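Local coordinates for SWD1-like protein (Myceliophthora thermophila, PDB 6E29) that probably serves as a WD-repeat scaffold subunit of the COMPASS histone H3K4 methyltransferase complex, here represented by its beta-propeller domain, at residues F39-R44 / V49-L54; N21-G26 / E55-A60. All coordinates share one frame; numbering follows the deposited sequence.

Contact 1. Residues F39-R44 / V49-L54; sequences FLASGR and VVIWDL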
loop_
_atom_site.group_PDB
_atom_site.type_symbol
_atom_site.label_atom_id
_atom_site.label_comp_id
_atom_site.label_asym_id
_atom_site.label_seq_id
_atom_site.Cartn_x
_atom_site.Cartn_y
_atom_site.Cartn_z
ATOM N N PHE B 39 -8.844 12.404 -11.225
ATOM C CA PHE B 39 -9.078 12.803 -9.846
ATOM C C PHE B 39 -7.971 12.263 -8.942
ATOM O O PHE B 39 -7.399 11.192 -9.179
ATOM C CB PHE B 39 -10.453 12.299 -9.307
ATOM C CG PHE B 39 -11.622 12.981 -9.885
ATOM C CD1 PHE B 39 -12.039 14.190 -9.375
ATOM C CD2 PHE B 39 -12.317 12.428 -10.959
ATOM C CE1 PHE B 39 -13.154 14.838 -9.922
ATOM C CE2 PHE B 39 -13.433 13.099 -11.521
ATOM C CZ PHE B 39 -13.828 14.280 -10.997
ATOM N N LEU B 40 -7.696 13.014 -7.879
ATOM C CA LEU B 40 -6.685 12.638 -6.899
ATOM C C LEU B 40 -7.311 12.736 -5.528
ATOM O O LEU B 40 -7.991 13.720 -5.217
ATOM C CB LEU B 40 -5.460 13.542 -6.981
ATOM C CG LEU B 40 -4.443 13.328 -5.861
ATOM C CD1 LEU B 40 -3.627 12.059 -6.134
ATOM C CD2 LEU B 40 -3.561 14.565 -5.763
ATOM N N ALA B 41 -7.153 11.689 -4.726
ATOM C CA ALA B 41 -7.613 11.749 -3.365
ATOM C C ALA B 41 -6.449 12.050 -2.442
ATOM O O ALA B 41 -5.335 11.572 -2.658
ATOM C CB ALA B 41 -8.251 10.422 -2.955
ATOM N N SER B 42 -6.715 12.843 -1.434
ATOM C CA SER B 42 -5.741 13.212 -0.419
ATOM C C SER B 42 -6.336 12.922 0.957
ATOM O O SER B 42 -7.514 13.180 1.199
ATOM C CB SER B 42 -5.363 14.709 -0.571
ATOM O OG SER B 42 -4.448 15.103 0.413
ATOM N N GLY B 43 -5.541 12.368 1.869
ATOM C CA GLY B 43 -5.980 12.174 3.246
ATOM C C GLY B 43 -5.105 13.068 4.099
ATOM O O GLY B 43 -3.956 13.355 3.724
ATOM N N ARG B 44 -5.656 13.540 5.220
ATOM C CA ARG B 44 -5.015 14.565 6.039
ATOM C C ARG B 44 -4.820 14.077 7.460
ATOM O O ARG B 44 -5.440 13.102 7.910
ATOM C CB ARG B 44 -5.829 15.881 6.044
ATOM C CG ARG B 44 -6.580 16.075 4.729
ATOM C CD ARG B 44 -7.134 17.438 4.481
ATOM N NE ARG B 44 -7.592 18.126 5.658
ATOM C CZ ARG B 44 -8.274 19.277 5.621
ATOM N NH1 ARG B 44 -8.589 19.828 4.450
ATOM N NH2 ARG B 44 -8.650 19.862 6.751
ATOM N N VAL B 49 -10.692 13.648 4.119
ATOM C CA VAL B 49 -10.278 13.184 2.806
ATOM C C VAL B 49 -10.726 14.188 1.758
ATOM O O VAL B 49 -11.860 14.666 1.806
ATOM C CB VAL B 49 -10.846 11.792 2.490
ATOM C CG1 VAL B 49 -10.463 11.395 1.041
ATOM C CG2 VAL B 49 -10.267 10.783 3.494
ATOM N N VAL B 50 -9.813 14.544 0.845
ATOM C CA VAL B 50 -10.060 15.567 -0.159
ATOM C C VAL B 50 -9.981 14.935 -1.545
ATOM O O VAL B 50 -9.072 14.155 -1.840
ATOM C CB VAL B 50 -9.080 16.753 -0.020
ATOM C CG1 VAL B 50 -9.379 17.829 -1.075
ATOM C CG2 VAL B 50 -9.211 17.355 1.370
ATOM N N ILE B 51 -10.966 15.234 -2.372
ATOM C CA ILE B 51 -11.014 14.782 -3.754
ATOM C C ILE B 51 -10.675 16.003 -4.601
ATOM O O ILE B 51 -11.436 16.971 -4.604
ATOM C CB ILE B 51 -12.402 14.243 -4.120
ATOM C CG1 ILE B 51 -12.817 13.109 -3.147
ATOM C CG2 ILE B 51 -12.448 13.888 -5.600
ATOM C CD1 ILE B 51 -11.679 12.038 -2.969
ATOM N N TRP B 52 -9.531 15.966 -5.298
ATOM C CA TRP B 52 -9.109 17.058 -6.184
ATOM C C TRP B 52 -9.486 16.732 -7.618
ATOM O O TRP B 52 -9.155 15.660 -8.120
ATOM C CB TRP B 52 -7.599 17.264 -6.121
ATOM C CG TRP B 52 -7.071 17.598 -4.792
ATOM C CD1 TRP B 52 -6.743 16.730 -3.775
ATOM C CD2 TRP B 52 -6.761 18.907 -4.318
ATOM N NE1 TRP B 52 -6.272 17.439 -2.688
ATOM C CE2 TRP B 52 -6.243 18.768 -3.011
ATOM C CE3 TRP B 52 -6.845 20.184 -4.883
ATOM C CZ2 TRP B 52 -5.852 19.861 -2.259
ATOM C CZ3 TRP B 52 -6.434 21.242 -4.149
ATOM C CH2 TRP B 52 -5.952 21.079 -2.844
ATOM N N ASP B 53 -10.181 17.660 -8.275
ATOM C CA ASP B 53 -10.415 17.586 -9.711
ATOM C C ASP B 53 -9.130 18.005 -10.427
ATOM O O ASP B 53 -8.738 19.170 -10.348
ATOM C CB ASP B 53 -11.583 18.506 -10.052
ATOM C CG ASP B 53 -12.022 18.415 -11.496
ATOM O OD1 ASP B 53 -13.243 18.497 -11.752
ATOM O OD2 ASP B 53 -11.161 18.282 -12.384
ATOM N N LEU B 54 -8.489 17.072 -11.163
ATOM C CA LEU B 54 -7.175 17.364 -11.764
ATOM C C LEU B 54 -7.271 18.328 -12.942
ATOM O O LEU B 54 -6.296 19.006 -13.264
ATOM C CB LEU B 54 -6.472 16.070 -12.200
ATOM C CG LEU B 54 -6.234 15.192 -10.977
ATOM C CD1 LEU B 54 -5.497 13.922 -11.316
ATOM C CD2 LEU B 54 -5.471 16.026 -9.948
#

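Contact 2. Residues N21-G26 / E55-A60; sequences NTIRSG and ETMGVA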
loop_
_atom_site.group_PDB
_atom_site.type_symbol
_atom_site.label_atom_id
_atom_site.label_comp_id
_atom_site.label_asym_id
_atom_site.label_seq_id
_atom_site.Cartn_x
_atom_site.Cartn_y
_atom_site.Cartn_z
ATOM N N ASN B 21 2.667 21.581 -10.316
ATOM C CA ASN B 21 1.607 21.955 -9.404
ATOM C C ASN B 21 2.078 21.743 -7.982
ATOM O O ASN B 21 2.853 20.822 -7.701
ATOM C CB ASN B 21 0.344 21.130 -9.679
ATOM C CG ASN B 21 -0.211 21.397 -11.041
ATOM O OD1 ASN B 21 0.082 20.668 -11.987
ATOM N ND2 ASN B 21 -0.960 22.494 -11.170
ATOM N N THR B 22 1.659 22.645 -7.107
ATOM C CA THR B 22 1.783 22.489 -5.662
ATOM C C THR B 22 0.390 22.773 -5.138
ATOM O O THR B 22 -0.179 23.825 -5.438
ATOM C CB THR B 22 2.801 23.449 -5.011
ATOM O OG1 THR B 22 4.128 23.297 -5.568
ATOM C CG2 THR B 22 2.854 23.192 -3.524
ATOM N N ILE B 23 -0.185 21.845 -4.397
ATOM C CA ILE B 23 -1.510 22.096 -3.841
ATOM C C ILE B 23 -1.486 21.777 -2.358
ATOM O O ILE B 23 -0.649 21.017 -1.867
ATOM C CB ILE B 23 -2.595 21.278 -4.568
ATOM C CG1 ILE B 23 -2.298 19.765 -4.428
ATOM C CG2 ILE B 23 -2.680 21.749 -6.046
ATOM C CD1 ILE B 23 -3.259 18.841 -5.139
ATOM N N ARG B 24 -2.420 22.368 -1.636
ATOM C CA ARG B 24 -2.471 22.085 -0.209
ATOM C C ARG B 24 -3.888 22.247 0.276
ATOM O O ARG B 24 -4.520 23.282 0.033
ATOM C CB ARG B 24 -1.524 22.980 0.608
ATOM C CG ARG B 24 -1.313 22.460 2.049
ATOM C CD ARG B 24 -0.568 23.456 2.953
ATOM N NE ARG B 24 -0.275 22.860 4.262
ATOM C CZ ARG B 24 -1.114 22.837 5.292
ATOM N NH1 ARG B 24 -2.316 23.387 5.191
ATOM N NH2 ARG B 24 -0.756 22.269 6.434
ATOM N N SER B 25 -4.379 21.209 0.955
ATOM C CA SER B 25 -5.594 21.338 1.750
ATOM C C SER B 25 -5.333 20.593 3.059
ATOM O O SER B 25 -5.335 19.366 3.082
ATOM C CB SER B 25 -6.808 20.786 1.005
ATOM O OG SER B 25 -7.945 20.811 1.856
ATOM N N GLY B 26 -5.071 21.325 4.131
ATOM C CA GLY B 26 -4.633 20.614 5.351
ATOM C C GLY B 26 -3.283 19.941 5.130
ATOM O O GLY B 26 -2.642 20.098 4.091
ATOM N N GLU B 55 -8.448 18.541 -13.517
ATOM C CA GLU B 55 -8.542 19.503 -14.626
ATOM C C GLU B 55 -8.260 20.977 -14.228
ATOM O O GLU B 55 -7.487 21.677 -14.882
ATOM C CB GLU B 55 -9.910 19.398 -15.307
ATOM C CG GLU B 55 -10.265 20.595 -16.174
ATOM C CD GLU B 55 -9.600 20.544 -17.535
ATOM O OE1 GLU B 55 -8.590 19.825 -17.678
ATOM O OE2 GLU B 55 -10.089 21.224 -18.462
ATOM N N THR B 56 -8.905 21.412 -13.150
ATOM C CA THR B 56 -8.860 22.760 -12.558
ATOM C C THR B 56 -7.889 22.784 -11.380
ATOM O O THR B 56 -7.501 23.859 -10.909
ATOM C CB THR B 56 -10.296 22.905 -11.990
ATOM O OG1 THR B 56 -10.739 21.693 -11.376
ATOM C CG2 THR B 56 -11.295 23.328 -13.064
ATOM N N MET B 57 -7.514 21.610 -10.886
ATOM C CA MET B 57 -6.642 21.468 -9.723
ATOM C C MET B 57 -7.265 22.059 -8.470
ATOM O O MET B 57 -6.542 22.455 -7.554
ATOM C CB MET B 57 -5.255 22.098 -9.956
ATOM C CG MET B 57 -4.391 21.402 -10.969
ATOM S SD MET B 57 -4.227 19.627 -10.695
ATOM C CE MET B 57 -3.503 19.532 -9.062
ATOM N N GLY B 58 -8.603 22.149 -8.423
ATOM C CA GLY B 58 -9.313 22.556 -7.235
ATOM C C GLY B 58 -9.946 21.371 -6.491
ATOM O O GLY B 58 -9.951 20.232 -6.948
ATOM N N VAL B 59 -10.514 21.685 -5.328
ATOM C CA VAL B 59 -11.164 20.684 -4.494
ATOM C C VAL B 59 -12.575 20.460 -5.009
ATOM O O VAL B 59 -13.341 21.407 -5.143
ATOM C CB VAL B 59 -11.191 21.118 -3.027
ATOM C CG1 VAL B 59 -12.197 20.244 -2.248
ATOM C CG2 VAL B 59 -9.793 20.986 -2.433
ATOM N N ALA B 60 -12.917 19.203 -5.288
ATOM C CA ALA B 60 -14.238 18.797 -5.735
ATOM C C ALA B 60 -15.119 18.421 -4.562
ATOM O O ALA B 60 -16.307 18.754 -4.550
ATOM C CB ALA B 60 -14.152 17.623 -6.704
#

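Contact 1. Residues F39-R44 / V49-L54
Strands 39-44 and 49-53 run antiparallel, their axes 4.5 Å apart at closest and their directions 157° apart. Leu40 with Trp52 and Ser42 with Val50 are the hydrogen-bonded pairs, alternating with the non-hydrogen-bonded pairs Phe39-Asp53, Ala41-Ile51 and Gly43-Val49. The straightest bond runs from Trp52 N to Leu40 O (2.7 Å, 174° at the hydrogen). Carbonyls also take CA-H contacts, as from Ala41 CA to Val50 O (3.2 Å).

On the face of Phe39, Ala41 and Ile51, the Phe39 ring leans toward the neighbouring strand, its CD1 3.8 Å from Ile51 CG2 and its CE1 near Asp53 CB, the approach to the ring being oblique. CG of Phe39 lies anti to the carbonyl carbon (chi1 -71°), which swings the ring across to these partners. An alanine here would remove the ring and probably leave Ile51 CG2 and the Asp53 methylene without their cover. Ile51 CD1 bends back onto Ala41 CB (3.8 Å).

On the other face, the indole of Trp52 turns its pyrrole edge to strand 39-44: Ser42 CB lies in the ring plane, 3.6 Å from NE1, a buried nitrogen that has no hydrogen-bond partner. Val50 CG1 lies over one face of the indole, offset toward its rim. Ser42 OG bonds to Ser28 instead, and Arg44 passes its CD 3.7 Å from Val50 CG2 before its guanidinium forms a salt bridge with Asp46. Leu54 CD2 closes against Leu40 CB.

The hairpin forms the two middle strands of a four-stranded antiparallel blade of a WD40 beta-propeller.

Contact 2. Residues N21-G26 / E55-A60
Met57 and Ile23 meet through their methyl ends, Met57 CE lying 3.8 Å from Ile23 CG2 and 4.0 Å from Ile23 CD1, with the two side chains crossing at about a right angle. The thioether is curled, bent at both chi2 (-51°) and chi3 (-60°), and this fold brings CE round to the isoleucine while CG stays beside Asn21. On Ile23, CG2 lies anti to the carbonyl carbon, and CG1, between the backbone N and the carbonyl carbon (chi1 60°), carries CD1 to the same methyl. Ile23 also rests on Trp52, and Met57 on Ile341.

The segments belong to adjacent blades of the propeller: strand 19-23 is an edge strand of the blade completed by strands 317-322, 328-333 and 339-343 from the C-terminal end, the closure in which both chain ends share one blade, whereas Met57 stands in the turn leading to outer strand 58-64 of the next.

One polar group meets carbon: Asn21 crosses the methionine chain obliquely, its amide nitrogen ND2 3.6 Å from Met57 CG, in van der Waals contact. By its backbone, strand 19-23 pairs with strand 339-343 of its own blade, Asn21 with Ile341 and Ile23 with Ile339.

Overall arrangement
Contact 1 is the buried one, joining neighbouring strands within a single blade by regular backbone hydrogen bonds and side chains packed on both faces; contact 2 lies at the surface and bridges two blades with a few side-chain touches. They are about 8 Å apart between centres and meet in one sheet through the 55-60 side of contact 2: strand 48-53 pairs with strand 58-64, where Ile51 O lies 2.8 Å from Ala60 N and Asp53 N lies 2.9 Å from Gly58 O, both probable hydrogen bonds. Packing continues between them through Val50 CG1 and Val59 CG2, 3.5 Å apart. Trp52 belongs to contact 1, yet also receives Ile23 of contact 2, so the blade's middle hairpin meets the closing blade.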